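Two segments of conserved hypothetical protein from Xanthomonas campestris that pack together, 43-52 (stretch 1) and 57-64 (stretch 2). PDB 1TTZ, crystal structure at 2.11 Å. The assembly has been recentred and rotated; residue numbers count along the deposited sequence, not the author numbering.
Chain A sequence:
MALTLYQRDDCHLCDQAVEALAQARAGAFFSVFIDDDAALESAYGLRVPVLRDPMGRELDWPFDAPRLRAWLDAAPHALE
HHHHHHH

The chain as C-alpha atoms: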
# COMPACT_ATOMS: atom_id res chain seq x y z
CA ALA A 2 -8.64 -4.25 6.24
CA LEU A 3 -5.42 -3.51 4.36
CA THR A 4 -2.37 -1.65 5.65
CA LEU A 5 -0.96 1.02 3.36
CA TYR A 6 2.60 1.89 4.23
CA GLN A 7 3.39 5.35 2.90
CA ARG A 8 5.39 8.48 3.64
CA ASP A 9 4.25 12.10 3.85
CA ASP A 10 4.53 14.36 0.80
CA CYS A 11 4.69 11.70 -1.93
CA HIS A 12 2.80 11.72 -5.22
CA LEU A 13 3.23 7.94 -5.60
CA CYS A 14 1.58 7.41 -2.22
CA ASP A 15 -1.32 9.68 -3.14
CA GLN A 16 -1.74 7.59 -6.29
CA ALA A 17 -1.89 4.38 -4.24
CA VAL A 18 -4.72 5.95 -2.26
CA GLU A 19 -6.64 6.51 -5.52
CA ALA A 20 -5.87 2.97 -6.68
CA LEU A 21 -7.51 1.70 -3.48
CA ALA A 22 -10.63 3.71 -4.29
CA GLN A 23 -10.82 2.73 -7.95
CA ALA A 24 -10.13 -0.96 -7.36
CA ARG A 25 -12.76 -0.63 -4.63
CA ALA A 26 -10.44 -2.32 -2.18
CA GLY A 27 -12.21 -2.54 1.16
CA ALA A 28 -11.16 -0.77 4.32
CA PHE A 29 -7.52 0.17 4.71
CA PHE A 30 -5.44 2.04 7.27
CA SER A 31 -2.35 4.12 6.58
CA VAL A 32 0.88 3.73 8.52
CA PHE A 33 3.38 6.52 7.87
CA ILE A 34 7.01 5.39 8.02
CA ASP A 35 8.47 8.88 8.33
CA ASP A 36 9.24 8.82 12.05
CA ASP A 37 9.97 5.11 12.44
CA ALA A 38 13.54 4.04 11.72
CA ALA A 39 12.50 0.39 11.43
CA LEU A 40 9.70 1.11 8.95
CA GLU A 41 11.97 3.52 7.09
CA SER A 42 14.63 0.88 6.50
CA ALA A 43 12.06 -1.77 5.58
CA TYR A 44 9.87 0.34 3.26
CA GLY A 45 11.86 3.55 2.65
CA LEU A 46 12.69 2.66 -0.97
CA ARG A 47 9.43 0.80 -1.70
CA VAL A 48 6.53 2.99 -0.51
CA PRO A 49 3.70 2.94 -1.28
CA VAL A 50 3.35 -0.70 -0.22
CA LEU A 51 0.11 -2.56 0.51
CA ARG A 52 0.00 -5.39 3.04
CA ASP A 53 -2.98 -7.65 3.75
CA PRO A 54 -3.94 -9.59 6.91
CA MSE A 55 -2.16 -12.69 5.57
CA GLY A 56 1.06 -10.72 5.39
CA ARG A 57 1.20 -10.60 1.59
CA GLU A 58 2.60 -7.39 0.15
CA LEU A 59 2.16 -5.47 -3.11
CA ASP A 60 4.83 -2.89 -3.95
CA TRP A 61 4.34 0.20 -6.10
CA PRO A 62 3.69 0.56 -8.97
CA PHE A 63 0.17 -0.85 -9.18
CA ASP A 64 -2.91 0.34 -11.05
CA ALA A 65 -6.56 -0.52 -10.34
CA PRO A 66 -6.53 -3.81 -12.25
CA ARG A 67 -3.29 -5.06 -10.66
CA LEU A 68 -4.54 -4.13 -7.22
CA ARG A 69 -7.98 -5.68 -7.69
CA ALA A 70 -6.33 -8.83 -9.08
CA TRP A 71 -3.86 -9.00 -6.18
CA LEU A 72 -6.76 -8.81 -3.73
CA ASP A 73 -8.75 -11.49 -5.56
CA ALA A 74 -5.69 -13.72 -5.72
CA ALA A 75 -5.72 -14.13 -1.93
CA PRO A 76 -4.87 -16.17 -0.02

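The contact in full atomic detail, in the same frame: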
# COMPACT_ATOMS: atom_id res chain seq x y z
N ALA A 43 12.81 -0.69 6.21
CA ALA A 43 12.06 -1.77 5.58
C ALA A 43 11.25 -1.33 4.35
O ALA A 43 11.14 -2.09 3.39
CB ALA A 43 11.13 -2.43 6.60
N TYR A 44 10.68 -0.13 4.39
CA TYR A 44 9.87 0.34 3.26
C TYR A 44 10.32 1.65 2.60
O TYR A 44 9.73 2.07 1.61
CB TYR A 44 8.41 0.52 3.71
CG TYR A 44 7.75 -0.71 4.28
CD1 TYR A 44 7.67 -0.91 5.66
CD2 TYR A 44 7.21 -1.68 3.44
CE1 TYR A 44 7.05 -2.05 6.19
CE2 TYR A 44 6.60 -2.82 3.96
CZ TYR A 44 6.52 -3.00 5.32
OH TYR A 44 5.91 -4.14 5.81
N GLY A 45 11.36 2.28 3.16
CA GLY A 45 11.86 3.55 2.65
C GLY A 45 12.15 3.72 1.17
O GLY A 45 12.16 4.85 0.67
N LEU A 46 12.41 2.62 0.47
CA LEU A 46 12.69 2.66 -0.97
C LEU A 46 11.54 2.03 -1.76
O LEU A 46 11.56 2.03 -2.99
CB LEU A 46 13.98 1.89 -1.27
CG LEU A 46 15.34 2.59 -1.40
CD1 LEU A 46 15.43 3.78 -0.49
CD2 LEU A 46 16.44 1.58 -1.10
N ARG A 47 10.55 1.50 -1.06
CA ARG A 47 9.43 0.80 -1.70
C ARG A 47 8.06 1.47 -1.65
O ARG A 47 7.21 1.19 -2.49
CB ARG A 47 9.31 -0.61 -1.12
CG ARG A 47 10.57 -1.46 -1.22
CD ARG A 47 10.51 -2.58 -0.18
NE ARG A 47 9.27 -3.33 -0.30
CZ ARG A 47 8.78 -4.13 0.65
NH1 ARG A 47 9.43 -4.28 1.79
NH2 ARG A 47 7.63 -4.77 0.45
N VAL A 48 7.82 2.32 -0.65
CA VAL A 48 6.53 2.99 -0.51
C VAL A 48 6.05 3.67 -1.79
O VAL A 48 6.84 4.26 -2.53
CB VAL A 48 6.54 4.05 0.64
CG1 VAL A 48 6.48 3.35 2.00
CG2 VAL A 48 7.80 4.92 0.55
N PRO A 49 4.74 3.60 -2.07
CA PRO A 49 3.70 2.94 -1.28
C PRO A 49 3.69 1.42 -1.40
O PRO A 49 3.90 0.86 -2.48
CB PRO A 49 2.42 3.56 -1.82
CG PRO A 49 2.76 3.73 -3.28
CD PRO A 49 4.15 4.33 -3.20
N VAL A 50 3.42 0.76 -0.28
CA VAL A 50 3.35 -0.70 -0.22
C VAL A 50 2.08 -1.12 0.50
O VAL A 50 1.77 -0.60 1.57
CB VAL A 50 4.56 -1.29 0.54
CG1 VAL A 50 4.38 -2.79 0.73
CG2 VAL A 50 5.85 -1.01 -0.22
N LEU A 51 1.34 -2.06 -0.09
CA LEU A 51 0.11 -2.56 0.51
C LEU A 51 0.36 -3.92 1.16
O LEU A 51 1.03 -4.77 0.58
CB LEU A 51 -0.98 -2.71 -0.55
CG LEU A 51 -1.92 -1.52 -0.75
CD1 LEU A 51 -2.72 -1.74 -2.02
CD2 LEU A 51 -2.86 -1.38 0.46
N ARG A 52 -0.18 -4.12 2.35
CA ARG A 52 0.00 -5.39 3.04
C ARG A 52 -1.36 -5.88 3.53
O ARG A 52 -2.13 -5.10 4.10
CB ARG A 52 0.96 -5.20 4.23
CG ARG A 52 1.31 -6.46 5.00
CD ARG A 52 2.06 -6.11 6.28
NE ARG A 52 2.35 -7.27 7.11
CZ ARG A 52 3.41 -8.06 6.97
NH1 ARG A 52 3.59 -9.09 7.78
NH2 ARG A 52 4.31 -7.80 6.03
N ARG A 57 0.77 -10.76 2.98
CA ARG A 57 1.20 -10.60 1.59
C ARG A 57 1.41 -9.12 1.34
O ARG A 57 0.74 -8.29 1.95
CB ARG A 57 0.15 -11.11 0.61
CG ARG A 57 -0.06 -12.61 0.57
CD ARG A 57 -0.95 -12.95 -0.63
NE ARG A 57 -2.16 -12.14 -0.62
CZ ARG A 57 -2.79 -11.70 -1.70
NH1 ARG A 57 -2.33 -11.98 -2.91
NH2 ARG A 57 -3.87 -10.95 -1.56
N GLU A 58 2.33 -8.78 0.45
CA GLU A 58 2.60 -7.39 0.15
C GLU A 58 2.67 -7.10 -1.35
O GLU A 58 3.14 -7.93 -2.14
CB GLU A 58 3.88 -6.93 0.87
CG GLU A 58 3.69 -6.74 2.38
CD GLU A 58 4.92 -6.17 3.08
OE1 GLU A 58 4.79 -5.78 4.26
OE2 GLU A 58 6.00 -6.12 2.46
N LEU A 59 2.18 -5.93 -1.72
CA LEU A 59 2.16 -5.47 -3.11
C LEU A 59 2.92 -4.15 -3.13
O LEU A 59 2.50 -3.19 -2.48
CB LEU A 59 0.73 -5.25 -3.57
CG LEU A 59 0.52 -4.93 -5.05
CD1 LEU A 59 0.88 -6.15 -5.89
CD2 LEU A 59 -0.94 -4.53 -5.29
N ASP A 60 4.02 -4.10 -3.87
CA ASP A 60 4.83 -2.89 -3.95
C ASP A 60 4.48 -2.04 -5.16
O ASP A 60 4.12 -2.56 -6.21
CB ASP A 60 6.32 -3.24 -4.03
CG ASP A 60 6.85 -3.88 -2.77
OD1 ASP A 60 8.07 -4.17 -2.73
OD2 ASP A 60 6.07 -4.11 -1.83
N TRP A 61 4.60 -0.72 -5.00
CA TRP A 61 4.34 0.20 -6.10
C TRP A 61 5.33 -0.16 -7.20
O TRP A 61 6.44 -0.61 -6.92
CB TRP A 61 4.57 1.63 -5.63
CG TRP A 61 4.24 2.64 -6.68
CD1 TRP A 61 5.11 3.29 -7.50
CD2 TRP A 61 2.93 3.08 -7.05
NE1 TRP A 61 4.42 4.12 -8.36
CE2 TRP A 61 3.08 4.01 -8.10
CE3 TRP A 61 1.64 2.78 -6.59
CZ2 TRP A 61 1.98 4.64 -8.70
CZ3 TRP A 61 0.55 3.41 -7.19
CH2 TRP A 61 0.73 4.32 -8.23
N PRO A 62 4.96 0.03 -8.48
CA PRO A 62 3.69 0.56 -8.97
C PRO A 62 2.58 -0.48 -9.13
O PRO A 62 2.83 -1.66 -9.38
CB PRO A 62 4.07 1.14 -10.32
CG PRO A 62 5.03 0.10 -10.82
CD PRO A 62 5.90 -0.16 -9.60
N PHE A 63 1.35 -0.02 -8.99
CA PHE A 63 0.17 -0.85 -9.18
C PHE A 63 -1.03 0.01 -9.55
O PHE A 63 -1.31 1.01 -8.90
CB PHE A 63 -0.15 -1.70 -7.95
CG PHE A 63 -0.18 -0.95 -6.63
CD1 PHE A 63 0.88 -1.05 -5.74
CD2 PHE A 63 -1.30 -0.21 -6.26
CE1 PHE A 63 0.83 -0.44 -4.48
CE2 PHE A 63 -1.37 0.41 -5.00
CZ PHE A 63 -0.30 0.29 -4.11
N ASP A 64 -1.71 -0.38 -10.63
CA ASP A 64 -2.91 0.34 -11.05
C ASP A 64 -4.13 -0.42 -10.54
O ASP A 64 -3.98 -1.48 -9.91
CB ASP A 64 -2.96 0.45 -12.58
CG ASP A 64 -2.79 -0.88 -13.27
OD1 ASP A 64 -3.13 -1.92 -12.66
OD2 ASP A 64 -2.34 -0.89 -14.44
O HOH W 1 7.93 0.13 -4.81
O HOH W 2 8.81 -6.07 4.08

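The carboxylate of E58 is shared by three side chains of the other stretch. E58 OE1 accepts a 2.5 Å hydrogen bond from Y44 OH. R52 NH2 forms a salt bridge with E58 OE1 at 2.7 Å, while R47 NH2 forms one with E58 OE2 at 2.9 Å. One acid thus ties together a tyrosine from a helix, an arginine from the following loop and an arginine from a strand. All three partners meet it near the plane of their ring or guanidinium, the geometry in which an O-H or N-H can point straight at a carboxylate oxygen.

R47 does double duty. Besides E58 it grips D60 in a two-pronged salt bridge, R47 NE to D60 OD1 and R47 NH2 to D60 OD2, both 2.8 Å, so that its NH2 serves two acids at once. The remaining nitrogen is not idle: R47 NH1 donates to A43 O at 3.2 Å, a bond that ties the arginine back to its own stretch, and a water joins R47 NH1 (3.0 Å) to E58 OE2 (3.2 Å). Two acids and two arginines make a network whose charges are paired at short range.

The network rests on a small antiparallel ladder. Strands 50-52 and 58-60 run at 168° to each other, and L51 and L59 form the hydrogen-bonded pair, with L51 N to L59 O at 2.9 Å and L59 N to L51 O at 2.8 Å. V50 with D60 and R52 with E58 are non-hydrogen-bonded pairs, where CA atoms come closer (4.6 and 4.4 Å, against 5.1 Å for L51 and L59). Beyond the strands, W61 N continues the pairing to P49 O at 3.1 Å, and a water donates to both R47 O and W61 O, at 2.7 Å each.

Alternation along the strands sorts the chemistry. V50, R52, E58 and D60 share one face, so the acids sit side by side where R47 can reach both; V50 CG1 lies 3.3 Å from D60 OD2, packing beside the charged cluster. L51 and L59 point to the other face, with L51 CB 4.3 Å from L59 CB, and L51 CD1 reaches F63 CZ at 3.8 Å, extending this greasy side past the strand.

P49, which follows a cis peptide bond, adds an apolar contact where the ladder ends: P49 CG lies 3.6 Å from W61 CE3. The rule to read here is economical: a short ladder sets the register, one face is given to leucines, and the other carries acids spaced two residues apart, which R47 bridges while R52 adds a second arginine to E58.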